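Local coordinates for maltose ABC transporter, periplasmic maltose-binding protein (Thermotoga maritima, PDB 2GHB) that probably captures maltose or related maltodextrins in the periplasm and delivers them to a membrane ABC transporter for uptake, at residues Tyr106-Ile111 / Val261-Phe266; Ala287-Met292 / Lys306-Leu311. One frame throughout, in Å; residues are numbered along the deposited sequence.

Contact 1. Residues Tyr106-Ile111 / Val261-Phe266; sequences YAMEAI and VGVQGF
A classic beta bulge marks this antiparallel pairing of strands 100-116 and 260-268 in the mixed sheet of a periplasmic binding protein: Tyr106 and Ala107 both face Gln264. The carbonyl O of Gln264 takes Tyr106 N at 2.9 Å and a weak second bond from Ala107 N at 3.4 Å. From the bulge onward the pairs Ala107-Gln264 and Glu109-Gly262 are hydrogen-bonded, with the non-hydrogen-bonded pair Met108-Val263 between them. Gln264 N reaches Ala107 O at 2.8 Å, and Gly262 N meets Glu109 O, while the return bond from Glu109 N to Gly262 O is weak.

With chi1 at 62°, Tyr106 CG sits between its backbone N and carbonyl carbon, and the ring swings over the neighbouring strand. Gln264 O lies over one ring face, offset toward the rim, and Tyr106 OH comes within 3.5 Å of Gln264 CB. Tyr106 CD2 touches Phe266 CE2 at 3.5 Å; the two ring planes stand 55° apart, an oblique pair. A water in the plane of the tyrosine ring joins Tyr106 OH to Gln264 OE1, to which it donates at 3.1 Å. On the face bearing Met108 and Val263, Met108 CB packs on Val261 CG1, and helices 89-94 and 316-327 cover the methionine. The Gln264 carbonyl is thus shared by one good and one weak amide bond, and the water link probably helps hold the glutamine and tyrosine side chains together.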
# COMPACT_ATOMS: atom_id res chain seq x y z
N TYR A 106 9.78 2.16 5.99
CA TYR A 106 9.75 1.26 7.14
C TYR A 106 8.48 0.38 7.26
O TYR A 106 8.47 -0.56 8.09
CB TYR A 106 9.90 2.03 8.43
CG TYR A 106 8.81 3.03 8.71
CD1 TYR A 106 7.68 2.66 9.42
CD2 TYR A 106 8.93 4.34 8.31
CE1 TYR A 106 6.69 3.57 9.71
CE2 TYR A 106 7.92 5.29 8.59
CZ TYR A 106 6.82 4.89 9.29
OH TYR A 106 5.81 5.79 9.59
N ALA A 107 7.45 0.67 6.48
CA ALA A 107 6.17 -0.03 6.57
C ALA A 107 5.41 0.04 5.27
O ALA A 107 5.43 1.08 4.61
CB ALA A 107 5.31 0.57 7.68
N MET A 108 4.72 -1.05 4.95
CA MET A 108 3.86 -1.18 3.78
C MET A 108 2.44 -1.55 4.25
O MET A 108 2.23 -2.01 5.38
CB MET A 108 4.35 -2.28 2.84
CG MET A 108 5.67 -2.06 2.18
SD MET A 108 6.08 -3.31 0.97
CE MET A 108 6.24 -4.81 1.93
N GLU A 109 1.47 -1.34 3.36
CA GLU A 109 0.07 -1.62 3.62
C GLU A 109 -0.59 -2.02 2.32
O GLU A 109 -0.61 -1.24 1.38
CB GLU A 109 -0.62 -0.36 4.13
CG GLU A 109 -1.97 -0.62 4.78
CD GLU A 109 -2.54 0.64 5.43
OE1 GLU A 109 -2.70 1.65 4.72
OE2 GLU A 109 -2.79 0.61 6.65
N ALA A 110 -1.09 -3.25 2.25
CA ALA A 110 -1.94 -3.67 1.11
C ALA A 110 -3.03 -4.65 1.53
O ALA A 110 -2.98 -5.22 2.64
CB ALA A 110 -1.10 -4.24 0.01
N ILE A 111 -4.04 -4.81 0.67
CA ILE A 111 -5.14 -5.74 0.95
C ILE A 111 -4.71 -7.15 0.56
O ILE A 111 -3.78 -7.35 -0.25
CB ILE A 111 -6.50 -5.31 0.28
CG1 ILE A 111 -6.43 -5.40 -1.26
CG2 ILE A 111 -6.90 -3.92 0.75
CD1 ILE A 111 -7.57 -4.64 -2.00
N VAL A 261 -0.33 -0.58 -3.11
CA VAL A 261 0.46 -0.63 -1.87
C VAL A 261 0.70 0.81 -1.41
O VAL A 261 1.09 1.68 -2.20
CB VAL A 261 1.83 -1.29 -2.10
CG1 VAL A 261 2.69 -1.30 -0.82
CG2 VAL A 261 1.65 -2.65 -2.70
N GLY A 262 0.44 1.04 -0.13
CA GLY A 262 0.77 2.30 0.51
C GLY A 262 1.96 2.06 1.40
O GLY A 262 2.06 0.99 2.05
N VAL A 263 2.87 3.05 1.45
CA VAL A 263 4.19 2.88 2.08
C VAL A 263 4.49 4.10 2.95
O VAL A 263 4.20 5.27 2.56
CB VAL A 263 5.31 2.67 1.02
CG1 VAL A 263 6.64 2.31 1.67
CG2 VAL A 263 4.97 1.55 0.04
N GLN A 264 5.02 3.84 4.14
CA GLN A 264 5.43 4.89 5.04
C GLN A 264 6.95 4.84 5.13
O GLN A 264 7.55 3.77 5.07
CB GLN A 264 4.77 4.71 6.40
CG GLN A 264 3.24 4.87 6.39
CD GLN A 264 2.64 4.68 7.77
OE1 GLN A 264 2.94 3.71 8.47
NE2 GLN A 264 1.78 5.62 8.19
N GLY A 265 7.58 6.01 5.26
CA GLY A 265 9.03 6.09 5.17
C GLY A 265 9.66 7.31 5.81
O GLY A 265 8.96 8.25 6.21
N PHE A 266 10.99 7.27 5.95
CA PHE A 266 11.74 8.42 6.44
C PHE A 266 12.31 9.24 5.27
O PHE A 266 12.85 8.69 4.33
CB PHE A 266 12.91 7.98 7.31
CG PHE A 266 12.51 7.31 8.58
CD1 PHE A 266 12.40 8.04 9.75
CD2 PHE A 266 12.30 5.93 8.62
CE1 PHE A 266 12.07 7.43 10.93
CE2 PHE A 266 11.98 5.30 9.81
CZ PHE A 266 11.84 6.05 10.97
O HOH W 1 3.65 5.03 11.15

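Contact 2. Residues Ala287-Met292 / Lys306-Leu311; sequences AKKETM and KDVLEL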
# COMPACT_ATOMS: atom_id res chain seq x y z
N ALA A 287 18.09 2.71 8.84
CA ALA A 287 17.75 1.80 7.76
C ALA A 287 18.14 0.33 8.06
O ALA A 287 17.66 -0.57 7.39
CB ALA A 287 18.38 2.26 6.44
N LYS A 288 18.98 0.13 9.08
CA LYS A 288 19.51 -1.16 9.47
C LYS A 288 18.44 -2.19 9.80
O LYS A 288 17.40 -1.86 10.34
CB LYS A 288 20.41 -1.02 10.71
CG LYS A 288 21.76 -0.41 10.48
CD LYS A 288 22.47 -1.04 9.29
CE LYS A 288 23.85 -0.41 8.99
NZ LYS A 288 24.36 -0.93 7.67
N LYS A 289 18.75 -3.45 9.51
CA LYS A 289 17.88 -4.58 9.79
C LYS A 289 17.42 -4.59 11.23
O LYS A 289 16.24 -4.71 11.50
CB LYS A 289 18.61 -5.90 9.47
CG LYS A 289 17.77 -7.13 9.79
CD LYS A 289 18.49 -8.40 9.45
CE LYS A 289 19.46 -8.79 10.54
NZ LYS A 289 20.27 -9.94 10.03
N GLU A 290 18.36 -4.40 12.14
CA GLU A 290 18.09 -4.46 13.57
C GLU A 290 17.16 -3.34 14.03
O GLU A 290 16.28 -3.53 14.87
CB GLU A 290 19.42 -4.36 14.34
CG GLU A 290 20.50 -5.30 13.84
CD GLU A 290 21.51 -4.66 12.87
OE1 GLU A 290 21.15 -3.73 12.15
OE2 GLU A 290 22.67 -5.11 12.85
N THR A 291 17.38 -2.15 13.48
CA THR A 291 16.51 -1.00 13.80
C THR A 291 15.10 -1.18 13.25
O THR A 291 14.10 -0.88 13.91
CB THR A 291 17.09 0.29 13.21
OG1 THR A 291 18.44 0.45 13.66
CG2 THR A 291 16.23 1.49 13.63
N MET A 292 15.03 -1.63 12.01
CA MET A 292 13.75 -1.89 11.34
C MET A 292 12.95 -2.99 12.07
O MET A 292 11.72 -2.94 12.13
CB MET A 292 13.99 -2.26 9.88
CG MET A 292 14.34 -1.07 8.95
SD MET A 292 12.94 0.06 8.76
CE MET A 292 13.69 1.50 7.91
N LYS A 306 12.95 -7.53 3.58
CA LYS A 306 12.76 -8.96 3.39
C LYS A 306 13.33 -9.74 4.57
O LYS A 306 12.74 -10.71 5.02
CB LYS A 306 13.40 -9.39 2.08
CG LYS A 306 12.75 -8.79 0.83
CD LYS A 306 13.53 -9.04 -0.46
CE LYS A 306 14.85 -8.27 -0.53
NZ LYS A 306 15.48 -8.35 -1.91
N ASP A 307 14.46 -9.27 5.10
CA ASP A 307 15.10 -9.97 6.22
C ASP A 307 14.40 -9.72 7.57
O ASP A 307 14.57 -10.50 8.51
CB ASP A 307 16.61 -9.68 6.27
CG ASP A 307 16.94 -8.20 6.16
OD1 ASP A 307 16.01 -7.40 6.18
OD2 ASP A 307 18.11 -7.84 6.04
N VAL A 308 13.60 -8.66 7.66
CA VAL A 308 12.78 -8.43 8.84
C VAL A 308 11.52 -9.31 8.81
O VAL A 308 11.07 -9.79 9.85
CB VAL A 308 12.39 -6.93 9.01
CG1 VAL A 308 11.39 -6.76 10.17
CG2 VAL A 308 13.64 -6.06 9.27
N LEU A 309 10.95 -9.49 7.61
CA LEU A 309 9.84 -10.42 7.46
C LEU A 309 10.29 -11.80 7.92
O LEU A 309 9.59 -12.45 8.65
CB LEU A 309 9.28 -10.46 6.04
CG LEU A 309 8.07 -11.43 5.90
CD1 LEU A 309 6.87 -11.01 6.71
CD2 LEU A 309 7.65 -11.60 4.47
N GLU A 310 11.45 -12.25 7.50
CA GLU A 310 11.97 -13.54 7.95
C GLU A 310 11.98 -13.66 9.47
O GLU A 310 11.69 -14.72 9.99
CB GLU A 310 13.37 -13.77 7.40
CG GLU A 310 13.38 -14.13 5.96
CD GLU A 310 12.53 -15.36 5.67
OE1 GLU A 310 11.51 -15.21 4.95
OE2 GLU A 310 12.88 -16.46 6.17
N LEU A 311 12.28 -12.57 10.18
CA LEU A 311 12.38 -12.57 11.62
C LEU A 311 11.05 -12.54 12.35
O LEU A 311 11.00 -12.83 13.54
CB LEU A 311 13.21 -11.37 12.09
CG LEU A 311 14.72 -11.52 11.89
CD1 LEU A 311 15.43 -10.22 12.18
CD2 LEU A 311 15.27 -12.65 12.77
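Lys289 holds CG trans to its backbone N (chi1 178°), carrying the chain across to Asp307, and the bend at chi3 (81°) then turns its end aside. In Asp307 a chi1 of 49° places the carboxylate between the backbone N and carbonyl carbon, and this turns it onto the lysine methylenes. There the two side chains meet: Lys289 CD lies 3.5 Å from Asp307 OD2 and 3.6 Å from Asp307 CG. The charged ends do not pair, since Lys289 NZ stays 5.0 Å from Asp307 OD2; the carboxylate instead forms a salt bridge with Arg305. Replacing Asp307 by an alanine would probably leave Arg305 without this anionic partner and open a gap beside the lysine methylenes.

These residues join the first turn of helix 289-298, for which Lys288 is the N-cap, to helix 306-312, with the short strand 302-303 in the connection between the helices. The closest CA atoms, those of Lys289 and Val308, are 6.5 Å apart. Deeper in the interface a single valine methyl does the touching: Val308 CG2 lies 3.7 Å from Lys289 O and 3.9 Å from Met292 CB. Beyond CB the methionine leads away from helix 306-312 to Ile104 and Tyr106 of strand 100-116. At the exposed end, Leu311 CD1 comes only loosely near Lys289 CD, at 4.5 Å.

In the fold
From the N terminus, strand 100-116 comes first, and contact 1 closes when strand 260-268 returns beside it; 149 residues, helices and strands among them, lie between segments 106-111 and 261-266. Contact 2 opens only afterwards: 13 residues separate its two segments, the rest of helix 289-298 and strand 302-303 among them. The two closures therefore follow in series, neither nesting nor crossing. Their centres are about 15 Å apart; that of contact 1 is about 5 Å, and that of contact 2 about 19 Å, from the centre of the chain. They nevertheless meet, Tyr106 CB lying 3.6 Å from Met292 SD, and this packing ties helix 289-298 to the central mixed sheet.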